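Arylalkylamine N-Acetyltransferase like 5b (Aedes aegypti, PDB 4FD4) probably transfers acyl groups from acyl-CoA thioesters to arylalkylamines such as serotonin and dopamine, as a GNAT-family N-acyltransferase. Local coordinates at residues A[10-15]-A[59-64]; A[18-23]-A[73-78]; A[6-11]-A[65-70]. All coordinates share one frame; numbering follows the deposited sequence.

Interaction 1 of 3, residues A[10-15]-A[59-64]; sequences RVARLD and GTVVVA
At the edge of the central sheet of the GNAT fold, the first strand, 7-11, runs antiparallel to strand 61-66, and this contact holds its C-terminal end just before the chain turns toward helix 17-28. Arg10 and Val63 form a hydrogen-bonded pair. Arg10 N donates to Val63 O at 3.0 Å, and Val63 N answers to Arg10 O at 2.8 Å, the latter almost straight and nearly along the C=O axis. Val11 and Val62 follow as a non-hydrogen-bonded pair, their CA atoms 4.3 Å apart. The pairing carries on one residue past the end of strand 7-11, where Ala12 N reaches Val61 O at 2.7 Å.

Side chains sort to the two faces of the sheet. On the face of Arg10 and Val63, the two side chains lie side by side and point the same way; Arg10 CG touches Val63 CG2 at 4.1 Å, and both atoms occupy the crowded position between backbone N and carbonyl carbon. Val63 CG2 also lies over one face of the guanidinium, whose nitrogens find acidic partners in Glu16 and Glu65. Ala12 CB fits against the CG1 methyls of Val61 and Val63, and helix 17-28 covers this patch through Val20. The opposite face, with Val11 and Val62, meets helix 143-158. Val11 CG1, anti to its backbone N (chi1 164°), comes down on Gly59 O at 3.5 Å. Beyond the last direct bond a water bridges the two segments, lying 2.8 Å from Ala12 O and accepting from Val61 N at 3.2 Å.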
# COMPACT_ATOMS: atom_id res chain seq x y z
N ARG A 10 -10.56 -11.88 6.72
CA ARG A 10 -11.45 -12.12 5.58
C ARG A 10 -11.47 -10.94 4.63
O ARG A 10 -10.97 -9.87 4.95
CB ARG A 10 -12.87 -12.40 6.06
CG ARG A 10 -13.44 -11.22 6.86
CD ARG A 10 -14.79 -11.56 7.42
NE ARG A 10 -15.34 -10.47 8.23
CZ ARG A 10 -15.92 -9.38 7.74
NH1 ARG A 10 -16.03 -9.19 6.42
NH2 ARG A 10 -16.38 -8.46 8.57
N VAL A 11 -12.08 -11.12 3.47
CA VAL A 11 -12.22 -10.03 2.51
C VAL A 11 -13.36 -9.11 2.96
O VAL A 11 -14.40 -9.57 3.45
CB VAL A 11 -12.43 -10.60 1.08
CG1 VAL A 11 -12.96 -9.54 0.13
CG2 VAL A 11 -11.11 -11.20 0.54
N ALA A 12 -13.16 -7.80 2.84
CA ALA A 12 -14.20 -6.83 3.20
C ALA A 12 -15.32 -6.83 2.16
O ALA A 12 -15.04 -6.91 0.96
CB ALA A 12 -13.60 -5.44 3.35
N ARG A 13 -16.57 -6.74 2.60
CA ARG A 13 -17.70 -6.63 1.69
C ARG A 13 -17.94 -5.17 1.32
O ARG A 13 -17.56 -4.26 2.06
CB ARG A 13 -18.98 -7.18 2.34
CG ARG A 13 -18.89 -8.61 2.86
CD ARG A 13 -20.28 -9.12 3.26
NE ARG A 13 -20.93 -8.24 4.23
CZ ARG A 13 -20.72 -8.31 5.54
NH1 ARG A 13 -19.88 -9.21 6.03
NH2 ARG A 13 -21.33 -7.46 6.36
N LEU A 14 -18.59 -4.95 0.18
CA LEU A 14 -18.90 -3.59 -0.24
C LEU A 14 -19.70 -2.82 0.82
O LEU A 14 -19.44 -1.64 1.10
CB LEU A 14 -19.62 -3.59 -1.59
CG LEU A 14 -19.92 -2.22 -2.17
CD1 LEU A 14 -18.63 -1.41 -2.31
CD2 LEU A 14 -20.60 -2.35 -3.52
N ASP A 15 -20.66 -3.50 1.44
CA ASP A 15 -21.50 -2.85 2.45
C ASP A 15 -20.69 -2.43 3.68
O ASP A 15 -21.19 -1.74 4.56
CB ASP A 15 -22.69 -3.75 2.84
CG ASP A 15 -22.26 -5.07 3.45
OD1 ASP A 15 -22.15 -6.08 2.72
OD2 ASP A 15 -22.03 -5.11 4.68
N GLY A 59 -13.00 -6.77 -4.20
CA GLY A 59 -12.78 -7.94 -3.35
C GLY A 59 -11.32 -8.20 -3.00
O GLY A 59 -10.94 -9.34 -2.69
N THR A 60 -10.50 -7.15 -3.02
CA THR A 60 -9.08 -7.31 -2.69
C THR A 60 -8.65 -6.48 -1.47
O THR A 60 -7.47 -6.13 -1.29
CB THR A 60 -8.19 -7.03 -3.92
OG1 THR A 60 -8.45 -5.71 -4.39
CG2 THR A 60 -8.52 -8.02 -5.03
N VAL A 61 -9.64 -6.16 -0.64
CA VAL A 61 -9.40 -5.53 0.66
C VAL A 61 -9.60 -6.58 1.73
O VAL A 61 -10.68 -7.15 1.86
CB VAL A 61 -10.31 -4.31 0.88
CG1 VAL A 61 -10.21 -3.81 2.31
CG2 VAL A 61 -9.95 -3.20 -0.10
N VAL A 62 -8.54 -6.86 2.48
CA VAL A 62 -8.60 -7.87 3.52
C VAL A 62 -8.58 -7.18 4.88
O VAL A 62 -7.81 -6.26 5.11
CB VAL A 62 -7.41 -8.85 3.47
CG1 VAL A 62 -7.52 -9.86 4.62
CG2 VAL A 62 -7.34 -9.56 2.13
N VAL A 63 -9.44 -7.64 5.79
CA VAL A 63 -9.50 -7.06 7.10
C VAL A 63 -9.24 -8.13 8.13
O VAL A 63 -9.51 -9.33 7.90
CB VAL A 63 -10.86 -6.39 7.37
CG1 VAL A 63 -11.01 -5.11 6.52
CG2 VAL A 63 -11.99 -7.37 7.09
N ALA A 64 -8.65 -7.68 9.23
CA ALA A 64 -8.50 -8.49 10.43
C ALA A 64 -9.48 -7.88 11.43
O ALA A 64 -9.44 -6.67 11.71
CB ALA A 64 -7.08 -8.41 10.96
O HOH W 1 -12.86 -6.18 -0.60

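Interaction 2 of 3, residues A[18-23]-A[73-78]; sequences EQVREI and IGVSIA
Ile23 holds CG1 anti to its backbone N (chi1 -176°), which carries CG1 to the strand and leaves CG2 in the crowded position between N and the carbonyl carbon, while the bend at chi2 turns CD1 onto Ile73; Val75 answers with CG1 in its own crowded position (chi1 58°). These rotamers bring together helix 17-28 and strand 71-81 in the helix-on-sheet layer of the GNAT fold. The helix crosses the strand nearly at right angles, at -102°, with the local axes 9.1 Å apart. The contact is buried and carried by aliphatic side chains.

The Ile23 and Val75 side chains run antiparallel and pack flank to flank. Ile23 CG2 rests on Val75 CB at 4.0 Å, while Val75 CG1 lies against both CG1 and CG2 of Ile23, so the two branched side chains interlock alongside rather than meeting tip to tip. One turn earlier on the helix, Val20 makes a looser contact: its CG1 stands 4.4 Å from Val75 CG2 and 4.5 Å from Ile77 CD1. Val61 of the adjoining strand 61-66 touches Val20, Val75 and Ile77, and so joins this group.

On the outer side of the helix, Arg21 grips Glu18 side-on, its NE and NH2 both converging on the syn lone pair of OE2; Glu49 gives the guanidinium a second acidic partner. Toward its start the strand segment carries a classic beta bulge, Ile73 and Gly74 both facing Ala64. Ile23 CD1 reaches over this backbone, where it meets Ile73 CA at 4.0 Å and Gly74 N at 4.2 Å.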
# COMPACT_ATOMS: atom_id res chain seq x y z
N GLU A 18 -17.73 1.76 4.92
CA GLU A 18 -17.52 2.72 6.00
C GLU A 18 -16.60 2.19 7.10
O GLU A 18 -15.72 2.92 7.59
CB GLU A 18 -18.86 3.24 6.58
CG GLU A 18 -19.50 4.34 5.72
CD GLU A 18 -18.53 5.47 5.38
OE1 GLU A 18 -17.86 6.00 6.30
OE2 GLU A 18 -18.44 5.83 4.18
N GLN A 19 -16.74 0.92 7.46
CA GLN A 19 -15.81 0.36 8.43
C GLN A 19 -14.38 0.36 7.87
O GLN A 19 -13.42 0.62 8.61
CB GLN A 19 -16.22 -1.04 8.87
CG GLN A 19 -17.54 -1.07 9.64
CD GLN A 19 -18.73 -1.19 8.72
OE1 GLN A 19 -19.19 -0.21 8.14
NE2 GLN A 19 -19.25 -2.42 8.58
N VAL A 20 -14.23 0.11 6.57
CA VAL A 20 -12.88 0.10 6.01
C VAL A 20 -12.37 1.53 6.15
O VAL A 20 -11.27 1.77 6.64
CB VAL A 20 -12.86 -0.38 4.54
CG1 VAL A 20 -11.45 -0.31 3.96
CG2 VAL A 20 -13.40 -1.83 4.44
N ARG A 21 -13.24 2.48 5.81
CA ARG A 21 -12.84 3.88 5.89
C ARG A 21 -12.33 4.13 7.31
O ARG A 21 -11.23 4.70 7.51
CB ARG A 21 -14.03 4.81 5.54
CG ARG A 21 -13.64 6.26 5.22
CD ARG A 21 -14.85 7.23 5.29
NE ARG A 21 -15.90 6.91 4.32
CZ ARG A 21 -15.95 7.38 3.07
NH1 ARG A 21 -15.00 8.19 2.63
NH2 ARG A 21 -16.95 7.03 2.27
N GLU A 22 -13.08 3.73 8.32
CA GLU A 22 -12.67 4.03 9.68
C GLU A 22 -11.33 3.44 10.02
O GLU A 22 -10.55 4.12 10.61
CB GLU A 22 -13.67 3.58 10.73
CG GLU A 22 -13.31 4.04 12.17
CD GLU A 22 -12.32 3.12 12.96
OE1 GLU A 22 -12.29 1.89 12.78
OE2 GLU A 22 -11.60 3.63 13.82
N ILE A 23 -11.09 2.18 9.67
CA ILE A 23 -9.81 1.62 10.08
C ILE A 23 -8.68 2.39 9.40
O ILE A 23 -7.63 2.67 10.01
CB ILE A 23 -9.73 0.06 9.90
CG1 ILE A 23 -8.41 -0.48 10.44
CG2 ILE A 23 -10.00 -0.34 8.46
CD1 ILE A 23 -8.38 -0.63 11.96
N ILE A 73 -9.27 -4.44 13.16
CA ILE A 73 -8.03 -4.12 13.85
C ILE A 73 -6.84 -4.26 12.91
O ILE A 73 -5.69 -4.08 13.31
CB ILE A 73 -7.81 -5.02 15.07
CG1 ILE A 73 -7.81 -6.49 14.63
CG2 ILE A 73 -8.89 -4.76 16.11
CD1 ILE A 73 -7.35 -7.45 15.70
N GLY A 74 -7.12 -4.63 11.66
CA GLY A 74 -6.06 -4.60 10.67
C GLY A 74 -6.67 -4.51 9.28
O GLY A 74 -7.83 -4.87 9.09
N VAL A 75 -5.89 -4.04 8.31
CA VAL A 75 -6.42 -3.95 6.94
C VAL A 75 -5.27 -4.01 5.95
O VAL A 75 -4.16 -3.55 6.23
CB VAL A 75 -7.26 -2.67 6.74
CG1 VAL A 75 -6.41 -1.43 7.05
CG2 VAL A 75 -7.87 -2.58 5.28
N SER A 76 -5.52 -4.62 4.79
CA SER A 76 -4.56 -4.64 3.70
C SER A 76 -5.30 -4.41 2.40
O SER A 76 -6.31 -5.06 2.12
CB SER A 76 -3.80 -5.96 3.64
OG SER A 76 -2.90 -5.95 2.53
N ILE A 77 -4.78 -3.51 1.59
CA ILE A 77 -5.44 -3.19 0.33
C ILE A 77 -4.47 -3.44 -0.81
O ILE A 77 -3.32 -2.98 -0.79
CB ILE A 77 -5.97 -1.75 0.33
CG1 ILE A 77 -6.96 -1.59 1.49
CG2 ILE A 77 -6.63 -1.42 -1.02
CD1 ILE A 77 -7.72 -0.30 1.48
N ALA A 78 -4.93 -4.22 -1.78
CA ALA A 78 -4.09 -4.61 -2.91
C ALA A 78 -4.92 -4.50 -4.20
O ALA A 78 -6.15 -4.45 -4.15
CB ALA A 78 -3.60 -6.01 -2.73

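Interaction 3 of 3, residues A[6-11]-A[65-70]; sequences SIVLRV and EDSAAK
Backbone hydrogen bonds set the register between segments 6-11 and 65-70. Val8 and Glu65 form an antiparallel hydrogen-bonded pair, in which Val8 N donates to Glu65 O and Glu65 N to Val8 O, both at 2.9 Å and both lying in the plane of the accepting carbonyl. Ile7 CA adds a CA-H...O contact to Glu65 O.

The charged part is a salt-bridge network of Arg10, Glu65 and Lys70. Glu65, with CG anti to its backbone N (chi1 179°) and the chain extended beyond, stands out from the sheet, roughly perpendicular to its strand, and crosses the Arg10 side chain obliquely. Arg10 takes it side-on with two nitrogens: NE binds OE2 at 3.0 Å and NH2 binds OE1 at 3.2 Å. Both oxygens lie close to the guanidinium plane, yet each is met from above the carboxylate plane, because the two flat groups are turned 56° apart. Lys70 NZ approaches Glu65 OE1 at 3.6 Å, and its nearness to Arg10 NH2 places two positive groups around the buried Glu65, which would be expected to favour its charged form. Arg10 NH2 also salt-bridges Glu16, its strongest polar partner, which would help to offset the two positive charges.

Van der Waals contacts complete it. On the Ile7 face, CD1 of Ile7 curls over the neighbouring strand and lies against Asp66, 3.6 Å from CA and 3.8 Å from CB. On the Val8 face, Val8 CG2 touches Ser67 CB at 4.2 Å. Among the polar atoms covered here, Ser6 O has no partner in the model.

Past Asp66 the chain curls round, with Ala69 N bonded to Asp66 O, and leads into strand 71-81. The whole is an edge-strand pairing of the GNAT sheet, where the N-terminal strand 7-11 lies beside the hairpin of strands 61-66 and 71-81.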
# COMPACT_ATOMS: atom_id res chain seq x y z
N SER A 6 -11.06 -14.69 19.38
CA SER A 6 -9.93 -14.80 18.46
C SER A 6 -10.15 -13.89 17.24
O SER A 6 -11.21 -13.27 17.09
CB SER A 6 -9.73 -16.25 18.03
OG SER A 6 -8.41 -16.45 17.54
N ILE A 7 -9.14 -13.80 16.39
CA ILE A 7 -9.13 -12.80 15.32
C ILE A 7 -9.45 -13.42 13.96
O ILE A 7 -8.87 -14.44 13.60
CB ILE A 7 -7.76 -12.07 15.28
CG1 ILE A 7 -7.58 -11.21 16.53
CG2 ILE A 7 -7.65 -11.20 14.03
CD1 ILE A 7 -8.75 -10.28 16.81
N VAL A 8 -10.39 -12.82 13.23
CA VAL A 8 -10.82 -13.35 11.94
C VAL A 8 -10.19 -12.57 10.78
O VAL A 8 -10.23 -11.35 10.77
CB VAL A 8 -12.34 -13.22 11.77
CG1 VAL A 8 -12.78 -13.68 10.38
CG2 VAL A 8 -13.08 -13.99 12.86
N LEU A 9 -9.62 -13.27 9.80
CA LEU A 9 -9.18 -12.59 8.59
C LEU A 9 -10.16 -12.90 7.47
O LEU A 9 -10.53 -14.05 7.29
CB LEU A 9 -7.79 -13.07 8.15
CG LEU A 9 -6.54 -12.64 8.92
CD1 LEU A 9 -5.86 -11.48 8.24
CD2 LEU A 9 -6.81 -12.35 10.39
N ARG A 10 -10.56 -11.88 6.72
CA ARG A 10 -11.45 -12.12 5.58
C ARG A 10 -11.47 -10.94 4.63
O ARG A 10 -10.97 -9.87 4.95
CB ARG A 10 -12.87 -12.40 6.06
CG ARG A 10 -13.44 -11.22 6.86
CD ARG A 10 -14.79 -11.56 7.42
NE ARG A 10 -15.34 -10.47 8.23
CZ ARG A 10 -15.92 -9.38 7.74
NH1 ARG A 10 -16.03 -9.19 6.42
NH2 ARG A 10 -16.38 -8.46 8.57
N VAL A 11 -12.08 -11.12 3.47
CA VAL A 11 -12.22 -10.03 2.51
C VAL A 11 -13.36 -9.11 2.96
O VAL A 11 -14.40 -9.57 3.45
CB VAL A 11 -12.43 -10.60 1.08
CG1 VAL A 11 -12.96 -9.54 0.13
CG2 VAL A 11 -11.11 -11.20 0.54
N GLU A 65 -10.36 -8.74 11.93
CA GLU A 65 -11.52 -8.34 12.72
C GLU A 65 -11.48 -9.02 14.09
O GLU A 65 -11.17 -10.21 14.21
CB GLU A 65 -12.78 -8.78 11.97
CG GLU A 65 -14.11 -8.48 12.63
CD GLU A 65 -15.29 -8.97 11.79
OE1 GLU A 65 -16.35 -8.30 11.76
OE2 GLU A 65 -15.17 -10.04 11.15
N ASP A 66 -11.79 -8.26 15.13
CA ASP A 66 -11.97 -8.79 16.48
C ASP A 66 -13.45 -9.09 16.64
O ASP A 66 -14.22 -8.23 17.07
CB ASP A 66 -11.51 -7.75 17.51
CG ASP A 66 -11.65 -8.24 18.96
OD1 ASP A 66 -12.52 -9.09 19.24
OD2 ASP A 66 -10.91 -7.73 19.82
N SER A 67 -13.86 -10.30 16.25
CA SER A 67 -15.29 -10.64 16.22
C SER A 67 -15.97 -10.47 17.57
O SER A 67 -17.15 -10.12 17.63
CB SER A 67 -15.49 -12.07 15.70
OG SER A 67 -14.92 -13.02 16.58
N ALA A 68 -15.23 -10.70 18.65
CA ALA A 68 -15.75 -10.52 20.00
C ALA A 68 -16.06 -9.05 20.30
O ALA A 68 -16.91 -8.74 21.14
CB ALA A 68 -14.78 -11.08 21.02
N ALA A 69 -15.36 -8.14 19.63
CA ALA A 69 -15.59 -6.71 19.81
C ALA A 69 -16.29 -6.10 18.60
O ALA A 69 -16.58 -4.90 18.58
CB ALA A 69 -14.29 -5.99 20.09
N LYS A 70 -16.58 -6.93 17.60
CA LYS A 70 -17.15 -6.47 16.33
C LYS A 70 -16.41 -5.23 15.85
O LYS A 70 -16.99 -4.15 15.72
CB LYS A 70 -18.65 -6.17 16.47
CG LYS A 70 -19.47 -6.36 15.17
CD LYS A 70 -19.05 -5.37 14.08
CE LYS A 70 -18.80 -6.08 12.75
NZ LYS A 70 -18.09 -5.20 11.77

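How the interactions relate
Interactions 1 and 3 are successive parts of one antiparallel pairing, between strands 7-11 and 61-66, with centres 12 Å apart; Arg10 belongs to both, pairing with Val63 through its backbone and with Glu65 through its side chain. Leu9 CD2 packs on Ala64 CB at 4.0 Å where they meet. Interaction 2 lies one strand further in, its centre 8 Å from that of interaction 1. Ala64 O to Ile73 N, at 2.7 Å, and Thr60 OG1 to Ala78 O, at 2.6 Å, probably hydrogen-bond the two. Helix 17-28, which follows strand 7-11 in the chain, packs on strand 71-81. Separately, Ile73 CD1 meets Ile7 CD1 at 3.3 Å, joining interactions 2 and 3.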